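Local structure of glycerophosphoryl diester phosphodiesterase (Parabacteroides distasonis, 3MZ2) at residues 128-133 / 157-162; 43-48 / 53-58; 18-23 / 179-184; 89-92 / 96-99. The protein probably hydrolyses glycerophosphodiesters, as a TIM-barrel member of the glycerophosphodiester phosphodiesterase family. All coordinates share one frame; numbering follows the deposited sequence. Where two conformers were deposited one is given.

Contact 1. Residues 128-133 / 157-162; sequences WARGKT and EPYVMI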
loop_
_atom_site.group_PDB
_atom_site.type_symbol
_atom_site.label_atom_id
_atom_site.label_comp_id
_atom_site.label_asym_id
_atom_site.label_seq_id
_atom_site.Cartn_x
_atom_site.Cartn_y
_atom_site.Cartn_z
ATOM N N TRP A 128 10.322 -15.611 -18.598
ATOM C CA TRP A 128 9.301 -16.514 -19.139
ATOM C C TRP A 128 8.215 -15.806 -19.926
ATOM O O TRP A 128 7.745 -16.291 -20.931
ATOM C CB TRP A 128 8.658 -17.266 -17.982
ATOM C CG TRP A 128 7.487 -18.109 -18.410
ATOM C CD1 TRP A 128 7.538 -19.371 -18.965
ATOM C CD2 TRP A 128 6.118 -17.739 -18.381
ATOM N NE1 TRP A 128 6.263 -19.805 -19.259
ATOM C CE2 TRP A 128 5.377 -18.814 -18.923
ATOM C CE3 TRP A 128 5.425 -16.597 -17.948
ATOM C CZ2 TRP A 128 3.959 -18.786 -19.008
ATOM C CZ3 TRP A 128 4.019 -16.562 -18.074
ATOM C CH2 TRP A 128 3.322 -17.647 -18.607
ATOM N N ALA A 129 7.832 -14.628 -19.480
ATOM C CA ALA A 129 6.698 -13.936 -20.085
ATOM C C ALA A 129 7.007 -13.424 -21.503
ATOM O O ALA A 129 6.092 -13.271 -22.312
ATOM C CB ALA A 129 6.240 -12.793 -19.182
ATOM N N ARG A 130 8.269 -13.101 -21.781
ATOM C CA ARG A 130 8.645 -12.483 -23.052
ATOM C C ARG A 130 8.191 -13.367 -24.216
ATOM O O ARG A 130 8.634 -14.521 -24.317
ATOM C CB ARG A 130 10.159 -12.290 -23.110
ATOM C CG ARG A 130 10.671 -11.413 -24.263
ATOM C CD ARG A 130 12.203 -11.372 -24.236
ATOM N NE ARG A 130 12.841 -10.826 -25.432
ATOM C CZ ARG A 130 14.160 -10.854 -25.631
ATOM N NH1 ARG A 130 14.955 -11.400 -24.713
ATOM N NH2 ARG A 130 14.681 -10.333 -26.736
ATOM N N GLY A 131 7.322 -12.838 -25.084
ATOM C CA GLY A 131 6.817 -13.605 -26.235
ATOM C C GLY A 131 5.619 -14.492 -25.963
ATOM O O GLY A 131 5.137 -15.193 -26.880
ATOM N N LYS A 132 5.167 -14.520 -24.704
ATOM C CA LYS A 132 3.992 -15.282 -24.323
ATOM C C LYS A 132 2.832 -14.438 -23.800
ATOM O O LYS A 132 1.676 -14.723 -24.108
ATOM C CB LYS A 132 4.329 -16.319 -23.273
ATOM C CG LYS A 132 5.410 -17.281 -23.672
ATOM C CD LYS A 132 5.630 -18.292 -22.573
ATOM C CE LYS A 132 6.844 -19.148 -22.873
ATOM N NZ LYS A 132 8.221 -18.492 -22.749
ATOM N N THR A 133 3.115 -13.431 -22.973
ATOM C CA THR A 133 2.078 -12.700 -22.269
ATOM C C THR A 133 2.631 -11.321 -21.824
ATOM O O THR A 133 3.700 -10.904 -22.244
ATOM C CB THR A 133 1.572 -13.538 -21.048
ATOM O OG1 THR A 133 0.465 -12.872 -20.405
ATOM C CG2 THR A 133 2.660 -13.765 -20.023
ATOM N N GLU A 157 9.783 -3.146 -21.371
ATOM C CA GLU A 157 8.570 -2.310 -21.549
ATOM C C GLU A 157 7.450 -2.907 -22.362
ATOM O O GLU A 157 6.271 -2.623 -22.058
ATOM C CB GLU A 157 8.895 -0.954 -22.130
ATOM C CG GLU A 157 9.986 -0.143 -21.360
ATOM C CD GLU A 157 11.391 -0.277 -21.943
ATOM O OE1 GLU A 157 11.749 -1.357 -22.480
ATOM O OE2 GLU A 157 12.167 0.713 -21.855
ATOM N N PRO A 158 7.774 -3.700 -23.409
ATOM C CA PRO A 158 6.654 -4.283 -24.170
ATOM C C PRO A 158 5.864 -5.392 -23.488
ATOM O O PRO A 158 4.859 -5.861 -24.044
ATOM C CB PRO A 158 7.350 -4.863 -25.421
ATOM C CG PRO A 158 8.635 -4.081 -25.539
ATOM C CD PRO A 158 9.057 -3.792 -24.138
ATOM N N TYR A 159 6.319 -5.875 -22.333
ATOM C CA TYR A 159 5.675 -7.012 -21.691
ATOM C C TYR A 159 5.594 -6.933 -20.169
ATOM O O TYR A 159 5.177 -7.897 -19.532
ATOM C CB TYR A 159 6.262 -8.367 -22.130
ATOM C CG TYR A 159 7.744 -8.531 -21.956
ATOM C CD1 TYR A 159 8.649 -8.012 -22.908
ATOM C CD2 TYR A 159 8.273 -9.352 -20.929
ATOM C CE1 TYR A 159 10.011 -8.172 -22.748
ATOM C CE2 TYR A 159 9.630 -9.530 -20.793
ATOM C CZ TYR A 159 10.498 -8.928 -21.671
ATOM O OH TYR A 159 11.845 -9.132 -21.523
ATOM N N VAL A 160 5.990 -5.817 -19.585
ATOM C CA VAL A 160 5.859 -5.640 -18.121
ATOM C C VAL A 160 5.254 -4.260 -17.893
ATOM O O VAL A 160 5.910 -3.240 -18.140
ATOM C CB VAL A 160 7.212 -5.789 -17.399
ATOM C CG1 VAL A 160 7.026 -5.696 -15.838
ATOM C CG2 VAL A 160 7.946 -7.068 -17.794
HETATM N N MSE A 161 3.992 -4.226 -17.467
HETATM C CA MSE A 161 3.242 -2.984 -17.228
HETATM C C MSE A 161 3.287 -2.652 -15.752
HETATM O O MSE A 161 3.533 -3.554 -14.924
HETATM C CB MSE A 161 1.765 -3.114 -17.651
HETATM C CG MSE A 161 1.621 -3.262 -19.120
HETATM SE SE MSE A 161 -0.149 -3.898 -19.653
HETATM C CE MSE A 161 -1.292 -2.465 -18.948
ATOM N N ILE A 162 2.992 -1.403 -15.429
ATOM C CA ILE A 162 3.048 -0.931 -14.025
ATOM C C ILE A 162 1.659 -0.469 -13.593
ATOM O O ILE A 162 1.037 0.311 -14.280
ATOM C CB ILE A 162 4.047 0.234 -13.882
ATOM C CG1 ILE A 162 5.438 -0.194 -14.393
ATOM C CG2 ILE A 162 4.132 0.699 -12.393
ATOM C CD1 ILE A 162 6.389 1.004 -14.725
#
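Arg130 lies across one face of the Tyr159 ring and touches it with its methylenes. CB sits over the rim, a CH-pi contact with the CB of Arg130 3.9 Å from the ring centroid of Tyr159 and 24° off the ring normal. With chi1 at -169°, CG points away from the arginine's own backbone N, and the extended chain runs slantwise toward the phenol end. Arg130 CG comes 3.6 Å from Tyr159 CZ, and Arg130 CD lies 3.5 Å from Tyr159 OH. In the conformer described, one of two, the guanidinium plane is nearly parallel to the ring, 8° apart. Nearer the ring's CB end, Ala129 CB reaches Tyr159 CD2 at 4.4 Å, while Thr133 O stands 3.6 Å from Tyr159 CB. Replacing the tyrosine by an alanine is likely to take away the flat surface on which the Arg130 methylenes rest and leave that chain freer to swing. Arg130 is where the chain leaves helix 122-129, and the turn is tied by Lys132 N and Thr133 N, which both bond to Ala129 O. Tyr159 directly precedes strand 160-164, pairs through its backbone with Leu135 of strand 135-137, and also packs on Ile126 of helix 122-129.

Contact 2. Residues 43-48 / 53-58; sequences KGYPEN and FENTLS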
loop_
_atom_site.group_PDB
_atom_site.type_symbol
_atom_site.label_atom_id
_atom_site.label_comp_id
_atom_site.label_asym_id
_atom_site.label_seq_id
_atom_site.Cartn_x
_atom_site.Cartn_y
_atom_site.Cartn_z
ATOM N N LYS A 43 -7.420 -25.414 -7.821
ATOM C CA LYS A 43 -6.966 -26.642 -7.188
ATOM C C LYS A 43 -5.654 -27.113 -7.814
ATOM O O LYS A 43 -5.569 -27.314 -9.036
ATOM C CB LYS A 43 -8.019 -27.767 -7.275
ATOM C CG LYS A 43 -7.529 -29.017 -6.580
ATOM N N GLY A 44 -4.624 -27.255 -6.989
ATOM C CA GLY A 44 -3.283 -27.552 -7.483
ATOM C C GLY A 44 -2.463 -26.416 -8.100
ATOM O O GLY A 44 -1.335 -26.648 -8.550
ATOM N N TYR A 45 -3.025 -25.205 -8.132
ATOM C CA TYR A 45 -2.424 -24.055 -8.820
ATOM C C TYR A 45 -2.451 -22.829 -7.908
ATOM O O TYR A 45 -3.393 -22.051 -7.878
ATOM C CB TYR A 45 -3.119 -23.823 -10.180
ATOM C CG TYR A 45 -2.814 -24.954 -11.133
ATOM C CD1 TYR A 45 -1.545 -25.100 -11.625
ATOM C CD2 TYR A 45 -3.769 -25.917 -11.474
ATOM C CE1 TYR A 45 -1.210 -26.101 -12.468
ATOM C CE2 TYR A 45 -3.414 -26.978 -12.321
ATOM C CZ TYR A 45 -2.122 -27.034 -12.818
ATOM O OH TYR A 45 -1.653 -28.020 -13.667
ATOM N N PRO A 46 -1.363 -22.635 -7.154
ATOM C CA PRO A 46 -1.275 -21.477 -6.289
ATOM C C PRO A 46 -1.180 -20.108 -6.993
ATOM O O PRO A 46 -0.711 -19.999 -8.131
ATOM C CB PRO A 46 0.022 -21.740 -5.514
ATOM C CG PRO A 46 0.317 -23.204 -5.688
ATOM C CD PRO A 46 -0.190 -23.521 -7.035
ATOM N N GLU A 47 -1.625 -19.074 -6.302
ATOM C CA GLU A 47 -1.341 -17.660 -6.646
ATOM C C GLU A 47 0.125 -17.449 -6.869
ATOM O O GLU A 47 0.932 -18.109 -6.200
ATOM C CB GLU A 47 -1.635 -16.776 -5.432
ATOM C CG GLU A 47 -3.023 -16.558 -5.170
ATOM C CD GLU A 47 -3.269 -15.755 -3.905
ATOM O OE1 GLU A 47 -2.368 -15.034 -3.351
ATOM O OE2 GLU A 47 -4.441 -15.811 -3.504
ATOM N N ASN A 48 0.455 -16.512 -7.760
ATOM C CA ASN A 48 1.846 -16.049 -7.933
ATOM C C ASN A 48 2.824 -17.220 -8.097
ATOM O O ASN A 48 3.879 -17.280 -7.454
ATOM C CB ASN A 48 2.250 -15.127 -6.767
ATOM C CG ASN A 48 1.675 -13.734 -6.893
ATOM O OD1 ASN A 48 1.960 -13.015 -7.855
ATOM N ND2 ASN A 48 0.886 -13.311 -5.894
ATOM N N PHE A 53 0.534 -19.663 -14.023
ATOM C CA PHE A 53 0.552 -18.868 -15.241
ATOM C C PHE A 53 0.471 -19.788 -16.455
ATOM O O PHE A 53 -0.319 -19.552 -17.390
ATOM C CB PHE A 53 1.818 -17.986 -15.388
ATOM C CG PHE A 53 2.189 -17.156 -14.182
ATOM C CD1 PHE A 53 1.239 -16.657 -13.305
ATOM C CD2 PHE A 53 3.536 -16.795 -13.997
ATOM C CE1 PHE A 53 1.622 -15.857 -12.261
ATOM C CE2 PHE A 53 3.928 -16.050 -12.904
ATOM C CZ PHE A 53 2.989 -15.575 -12.031
ATOM N N GLU A 54 1.336 -20.805 -16.468
ATOM C CA GLU A 54 1.402 -21.757 -17.589
ATOM C C GLU A 54 0.074 -22.516 -17.797
ATOM O O GLU A 54 -0.414 -22.680 -18.948
ATOM C CB GLU A 54 2.547 -22.749 -17.342
ATOM C CG GLU A 54 3.909 -22.105 -17.315
ATOM C CD GLU A 54 5.005 -22.925 -16.609
ATOM O OE1 GLU A 54 4.789 -24.136 -16.316
ATOM O OE2 GLU A 54 6.089 -22.328 -16.351
ATOM N N ASN A 55 -0.489 -22.985 -16.695
ATOM C CA ASN A 55 -1.798 -23.643 -16.708
ATOM C C ASN A 55 -2.869 -22.733 -17.290
ATOM O O ASN A 55 -3.621 -23.139 -18.187
ATOM C CB ASN A 55 -2.207 -24.063 -15.293
ATOM C CG ASN A 55 -3.497 -24.888 -15.278
ATOM O OD1 ASN A 55 -3.560 -25.941 -15.916
ATOM N ND2 ASN A 55 -4.498 -24.443 -14.524
ATOM N N THR A 56 -2.936 -21.497 -16.843
ATOM C CA THR A 56 -3.934 -20.593 -17.391
ATOM C C THR A 56 -3.786 -20.435 -18.910
ATOM O O THR A 56 -4.766 -20.505 -19.612
ATOM C CB THR A 56 -3.893 -19.208 -16.716
ATOM O OG1 THR A 56 -4.171 -19.349 -15.320
ATOM C CG2 THR A 56 -4.917 -18.215 -17.306
ATOM N N LEU A 57 -2.578 -20.202 -19.417
ATOM C CA LEU A 57 -2.384 -20.092 -20.863
ATOM C C LEU A 57 -2.770 -21.325 -21.685
ATOM O O LEU A 57 -3.089 -21.203 -22.875
ATOM C CB LEU A 57 -0.960 -19.706 -21.187
ATOM C CG LEU A 57 -0.528 -18.329 -20.699
ATOM C CD1 LEU A 57 0.836 -18.032 -21.288
ATOM C CD2 LEU A 57 -1.518 -17.214 -21.018
ATOM N N SER A 58 -2.768 -22.520 -21.085
ATOM C CA SER A 58 -3.212 -23.728 -21.785
ATOM C C SER A 58 -4.699 -23.672 -22.163
ATOM O O SER A 58 -5.131 -24.307 -23.124
ATOM C CB SER A 58 -2.950 -24.979 -20.932
ATOM O OG SER A 58 -1.586 -25.065 -20.541
#
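The loop between the first barrel strand, 33-36, and helix 50-59 carries the Pro-Glu-Asn sequence found in the glycerophosphodiester phosphodiesterase family, and it folds back on that helix at two places. At the first, the side-chain amide of Asn55 stacks on a face of the Tyr45 ring, the two planes only 5° apart. Asn55 ND2 lies 3.4 Å above the plane of the Tyr45 ring, displaced toward its rim beside CD2 and CE2. The amide carbon covers the phenol end, Asn55 CG being 3.5 Å from Tyr45 CZ, and Asn55 OD1 stands 3.6 Å from Tyr45 OH. Asn55 CB completes the cover with a CH-pi contact, 3.9 Å from the Tyr45 ring centroid. A chi1 of -174° turns the Asn55 amide carbon from its own backbone N and lays the amide over the ring; the two side chains meet at about a right angle. At the second place, Phe53 CZ approaches the backbone carbon C of Asn48 at 4.3 Å. The polar ends of the loop are engaged elsewhere: Asn48 ND2 bonds to Asp67 OD2, and Glu47 OE2 makes salt bridges with Arg38, Arg41 and Arg86, a charged cluster at the C-terminal mouth of the barrel. Helix 50-59 rests on strand 63-70, where Phe53 meets Phe64 and Ile66. Trp128 of helix 122-129 touches Glu54 and Leu57 on one flank, and Ile269 of helix 268-275 touches Asn55.

Contact 3. Residues 18-23 / 179-184; sequences DDLISF and NFMFEA
Leu20 and Met181, the latter a selenomethionine in the crystal, each hold CG anti to the backbone N (chi1 180° and 178°), which sends both side chains into the gap between helix 17-23 and the segment 179-184. Met181 then bends at its second torsion (chi2 85°), and a further bend follows at the selenium. The chain therefore turns across the end of Leu20 instead of running straight past it. One methyl branch does most of the touching: Leu20 CD2 presses on Met181 CB at 3.5 Å and lies 3.7 Å from Met181 CG. The branch carbon follows, Leu20 CG being 4.0 Å from Met181 CG. The bend also leaves the selenium near the next residue of the helix, with Met181 SE 4.3 Å from Ile21 CG1, a looser approach. Everything that meets here is apolar, and both Leu20 and Met181 are buried. Met181 also touches Met161 of strand 160-164, and its backbone bonds to Ile162 of the same strand, while its side chain faces the helix. Leu20 continues onto Ile134 and Ile21 onto His204, both in turns that lead into barrel strands. A short N-terminal helix lying against the strand starts in this way is consistent with a cover over the N-terminal end of a TIM barrel, the end away from the usual active-site mouth.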
loop_
_atom_site.group_PDB
_atom_site.type_symbol
_atom_site.label_atom_id
_atom_site.label_comp_id
_atom_site.label_asym_id
_atom_site.label_seq_id
_atom_site.Cartn_x
_atom_site.Cartn_y
_atom_site.Cartn_z
ATOM N N ASP A 18 5.131 -0.154 -29.482
ATOM C CA ASP A 18 4.045 0.216 -30.398
ATOM C C ASP A 18 2.965 -0.885 -30.510
ATOM O O ASP A 18 1.763 -0.584 -30.555
ATOM C CB ASP A 18 4.579 0.564 -31.803
ATOM C CG ASP A 18 5.377 1.861 -31.809
ATOM O OD1 ASP A 18 5.211 2.662 -30.852
ATOM O OD2 ASP A 18 6.136 2.065 -32.780
ATOM N N ASP A 19 3.386 -2.147 -30.521
ATOM C CA ASP A 19 2.415 -3.249 -30.572
ATOM C C ASP A 19 1.586 -3.290 -29.280
ATOM O O ASP A 19 0.397 -3.581 -29.306
ATOM C CB ASP A 19 3.098 -4.602 -30.731
ATOM C CG ASP A 19 3.538 -4.902 -32.140
ATOM O OD1 ASP A 19 3.210 -4.145 -33.105
ATOM O OD2 ASP A 19 4.218 -5.957 -32.255
ATOM N N LEU A 20 2.214 -2.967 -28.157
ATOM C CA LEU A 20 1.541 -3.035 -26.868
ATOM C C LEU A 20 0.516 -1.919 -26.817
ATOM O O LEU A 20 -0.597 -2.140 -26.393
ATOM C CB LEU A 20 2.539 -2.960 -25.693
ATOM C CG LEU A 20 1.935 -3.019 -24.279
ATOM C CD1 LEU A 20 1.176 -4.286 -23.992
ATOM C CD2 LEU A 20 3.086 -2.789 -23.247
ATOM N N ILE A 21 0.889 -0.723 -27.256
ATOM C CA ILE A 21 -0.064 0.414 -27.296
ATOM C C ILE A 21 -1.229 0.066 -28.216
ATOM O O ILE A 21 -2.388 0.225 -27.869
ATOM C CB ILE A 21 0.659 1.711 -27.768
ATOM C CG1 ILE A 21 1.604 2.216 -26.690
ATOM C CG2 ILE A 21 -0.335 2.826 -28.223
ATOM C CD1 ILE A 21 2.635 3.233 -27.202
ATOM N N SER A 22 -0.913 -0.507 -29.378
ATOM C CA SER A 22 -1.965 -0.907 -30.297
ATOM C C SER A 22 -2.922 -1.918 -29.692
ATOM O O SER A 22 -4.164 -1.790 -29.826
ATOM C CB SER A 22 -1.357 -1.522 -31.545
ATOM O OG SER A 22 -2.345 -1.691 -32.540
ATOM N N PHE A 23 -2.347 -2.927 -29.038
ATOM C CA PHE A 23 -3.110 -3.997 -28.392
ATOM C C PHE A 23 -4.169 -3.387 -27.461
ATOM O O PHE A 23 -5.322 -3.805 -27.463
ATOM C CB PHE A 23 -2.153 -4.951 -27.624
ATOM C CG PHE A 23 -2.841 -6.119 -26.912
ATOM C CD1 PHE A 23 -3.348 -7.203 -27.630
ATOM C CD2 PHE A 23 -3.000 -6.123 -25.539
ATOM C CE1 PHE A 23 -3.936 -8.277 -26.979
ATOM C CE2 PHE A 23 -3.615 -7.177 -24.891
ATOM C CZ PHE A 23 -4.071 -8.252 -25.620
ATOM N N ASN A 179 8.255 5.110 -22.458
ATOM C CA ASN A 179 7.820 3.895 -23.114
ATOM C C ASN A 179 7.081 2.956 -22.166
ATOM O O ASN A 179 6.614 1.908 -22.577
ATOM C CB ASN A 179 9.019 3.198 -23.744
ATOM C CG ASN A 179 9.586 3.974 -24.947
ATOM O OD1 ASN A 179 8.843 4.611 -25.709
ATOM N ND2 ASN A 179 10.884 4.011 -25.050
ATOM N N PHE A 180 6.943 3.315 -20.891
ATOM C CA PHE A 180 6.174 2.459 -19.995
ATOM C C PHE A 180 4.676 2.448 -20.351
ATOM O O PHE A 180 4.093 3.468 -20.773
ATOM C CB PHE A 180 6.272 2.942 -18.568
ATOM C CG PHE A 180 7.594 2.718 -17.863
ATOM C CD1 PHE A 180 8.370 1.573 -18.050
ATOM C CD2 PHE A 180 8.000 3.635 -16.904
ATOM C CE1 PHE A 180 9.583 1.423 -17.373
ATOM C CE2 PHE A 180 9.167 3.477 -16.203
ATOM C CZ PHE A 180 9.945 2.378 -16.417
HETATM N N MSE A 181 4.049 1.306 -20.128
HETATM C CA MSE A 181 2.601 1.146 -20.267
HETATM C C MSE A 181 2.013 0.928 -18.887
HETATM O O MSE A 181 2.604 0.193 -18.097
HETATM C CB MSE A 181 2.318 -0.017 -21.186
HETATM C CG MSE A 181 0.898 -0.419 -21.455
HETATM SE SE MSE A 181 0.165 0.658 -22.910
HETATM C CE MSE A 181 -1.644 0.744 -22.239
ATOM N N PHE A 182 0.837 1.505 -18.627
ATOM C CA PHE A 182 0.241 1.477 -17.312
ATOM C C PHE A 182 -1.089 0.741 -17.240
ATOM O O PHE A 182 -1.913 0.845 -18.179
ATOM C CB PHE A 182 0.019 2.916 -16.837
ATOM C CG PHE A 182 1.289 3.681 -16.724
ATOM C CD1 PHE A 182 2.217 3.344 -15.756
ATOM C CD2 PHE A 182 1.573 4.699 -17.609
ATOM C CE1 PHE A 182 3.418 4.021 -15.669
ATOM C CE2 PHE A 182 2.790 5.391 -17.555
ATOM C CZ PHE A 182 3.692 5.091 -16.566
ATOM N N GLU A 183 -1.307 0.087 -16.091
ATOM C CA GLU A 183 -2.673 -0.196 -15.631
ATOM C C GLU A 183 -2.989 0.922 -14.612
ATOM O O GLU A 183 -2.364 1.005 -13.586
ATOM C CB GLU A 183 -2.791 -1.572 -14.969
ATOM C CG GLU A 183 -4.194 -1.763 -14.414
ATOM C CD GLU A 183 -4.384 -3.021 -13.638
ATOM O OE1 GLU A 183 -4.153 -4.114 -14.222
ATOM O OE2 GLU A 183 -4.846 -2.885 -12.485
ATOM N N ALA A 184 -3.885 1.813 -14.964
ATOM C CA ALA A 184 -4.220 2.965 -14.123
ATOM C C ALA A 184 -5.572 2.789 -13.452
ATOM O O ALA A 184 -6.518 2.406 -14.088
ATOM C CB ALA A 184 -4.218 4.247 -14.985
#

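Contact 4. Residues 89-92 / 96-99; sequences NGTG and DYTW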
loop_
_atom_site.group_PDB
_atom_site.type_symbol
_atom_site.label_atom_id
_atom_site.label_comp_id
_atom_site.label_asym_id
_atom_site.label_seq_id
_atom_site.Cartn_x
_atom_site.Cartn_y
_atom_site.Cartn_z
ATOM N N ASN A 89 3.560 -23.227 3.031
ATOM C CA ASN A 89 3.751 -23.963 4.285
ATOM C C ASN A 89 4.762 -23.306 5.232
ATOM O O ASN A 89 5.241 -23.945 6.167
ATOM C CB ASN A 89 4.158 -25.409 3.994
ATOM C CG ASN A 89 5.524 -25.525 3.340
ATOM O OD1 ASN A 89 6.122 -24.527 2.903
ATOM N ND2 ASN A 89 6.037 -26.762 3.270
ATOM N N GLY A 90 5.125 -22.053 4.963
ATOM C CA GLY A 90 6.040 -21.313 5.816
ATOM C C GLY A 90 5.304 -20.506 6.873
ATOM O O GLY A 90 4.072 -20.450 6.864
ATOM N N THR A 91 6.074 -19.893 7.775
ATOM C CA THR A 91 5.557 -18.947 8.763
ATOM C C THR A 91 6.481 -17.735 8.819
ATOM O O THR A 91 7.663 -17.841 8.481
ATOM C CB THR A 91 5.439 -19.583 10.176
ATOM O OG1 THR A 91 6.739 -19.896 10.653
ATOM C CG2 THR A 91 4.554 -20.836 10.153
ATOM N N GLY A 92 5.950 -16.584 9.234
ATOM C CA GLY A 92 6.705 -15.327 9.301
ATOM C C GLY A 92 6.502 -14.510 8.036
ATOM O O GLY A 92 5.621 -14.832 7.236
ATOM N N ASP A 96 11.721 -11.825 6.206
ATOM C CA ASP A 96 12.602 -12.484 7.218
ATOM C C ASP A 96 13.556 -13.533 6.627
ATOM O O ASP A 96 14.420 -14.026 7.353
ATOM C CB ASP A 96 11.838 -13.252 8.320
ATOM C CG ASP A 96 10.873 -12.392 9.131
ATOM O OD1 ASP A 96 11.239 -11.258 9.536
ATOM O OD2 ASP A 96 9.780 -12.942 9.438
ATOM N N TYR A 97 13.373 -13.911 5.363
ATOM C CA TYR A 97 14.102 -15.030 4.774
ATOM C C TYR A 97 14.861 -14.585 3.534
ATOM O O TYR A 97 14.389 -13.763 2.775
ATOM C CB TYR A 97 13.113 -16.129 4.357
ATOM C CG TYR A 97 12.352 -16.717 5.513
ATOM C CD1 TYR A 97 12.898 -17.724 6.280
ATOM C CD2 TYR A 97 11.045 -16.309 5.792
ATOM C CE1 TYR A 97 12.197 -18.281 7.344
ATOM C CE2 TYR A 97 10.341 -16.856 6.862
ATOM C CZ TYR A 97 10.922 -17.850 7.620
ATOM O OH TYR A 97 10.249 -18.432 8.676
ATOM N N THR A 98 16.056 -15.127 3.343
ATOM C CA THR A 98 16.734 -14.967 2.078
ATOM C C THR A 98 15.980 -15.727 1.025
ATOM O O THR A 98 15.189 -16.639 1.366
ATOM C CB THR A 98 18.169 -15.517 2.108
ATOM O OG1 THR A 98 18.132 -16.920 2.367
ATOM C CG2 THR A 98 18.992 -14.829 3.192
ATOM N N TRP A 99 16.275 -15.409 -0.238
ATOM C CA TRP A 99 15.726 -16.128 -1.383
ATOM C C TRP A 99 16.018 -17.626 -1.233
ATOM O O TRP A 99 15.128 -18.442 -1.396
ATOM C CB TRP A 99 16.260 -15.589 -2.738
ATOM C CG TRP A 99 15.918 -16.555 -3.884
ATOM C CD1 TRP A 99 14.735 -16.628 -4.582
ATOM C CD2 TRP A 99 16.745 -17.600 -4.405
ATOM N NE1 TRP A 99 14.799 -17.637 -5.525
ATOM C CE2 TRP A 99 16.013 -18.255 -5.422
ATOM C CE3 TRP A 99 18.022 -18.073 -4.088
ATOM C CZ2 TRP A 99 16.538 -19.344 -6.145
ATOM C CZ3 TRP A 99 18.542 -19.149 -4.814
ATOM C CH2 TRP A 99 17.796 -19.765 -5.829
#
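The Tyr97 ring receives the backbone carbonyl of Thr91 at its edge, with Thr91 O near the ring plane, while the ring of Phe105 meets it edge-to-face. The hydroxyl is the donor: Tyr97 OH bonds to Thr91 O at 2.7 Å. The bond is fairly straight at the carbonyl, with a C=O...donor angle of 158° and the hydroxyl tilted 21° from the carbonyl plane. Tyr97 CE2 also lies close, 3.3 Å from Thr91 O. CG anti to the carbonyl carbon (chi1 -63°) points the ring of Tyr97 at the other limb of the turn. A phenylalanine in its place would probably leave the Thr91 carbonyl without this donor, and the two limbs without their hydrogen-bonded tie. Beside it, the carboxylate of Asp96 approaches Gly92, with Asp96 OD2 3.9 Å from Gly92 CA; the hydrogen-bond partner of Asp96 OD2 is Lys93 N, within the bend. Gly92 has a positive phi, and a CB there would press on the preceding carbonyl O and would also come too close to Asp96 OD2. Just beyond, Thr98 is the N-cap of helix 99-102; its side chain caps a backbone N, and Glu101 OE1 accepts from Thr98 N, as in a capping box. The whole belongs to an exposed excursion between barrel strand 63-70 and helix 122-129, consistent with the small insertion that decorates the barrel in this family.

How the contacts relate
Contact 3 is the buried one, contacts 1 and 2 are partly buried, and contact 4 lies on the surface, about 35 Å from contact 3 between centres. Contacts 1 and 3 share the sheet: strands 160-164 and 182-185 are neighbours, with a probable hydrogen bond from Glu183 N to Ile162 O. Contacts 1 and 2 meet through adjacent helices, where Trp128 CH2 packs 3.6 Å from Phe53 CB. Chemistry follows place: aliphatic packing at what is probably the N-terminal end of the barrel, between chain parts some 156 residues apart, gives way to aromatic faces covered by methylenes or an amide where loops and helices meet, and finally to a hydroxyl-carbonyl bond in the outlying loop.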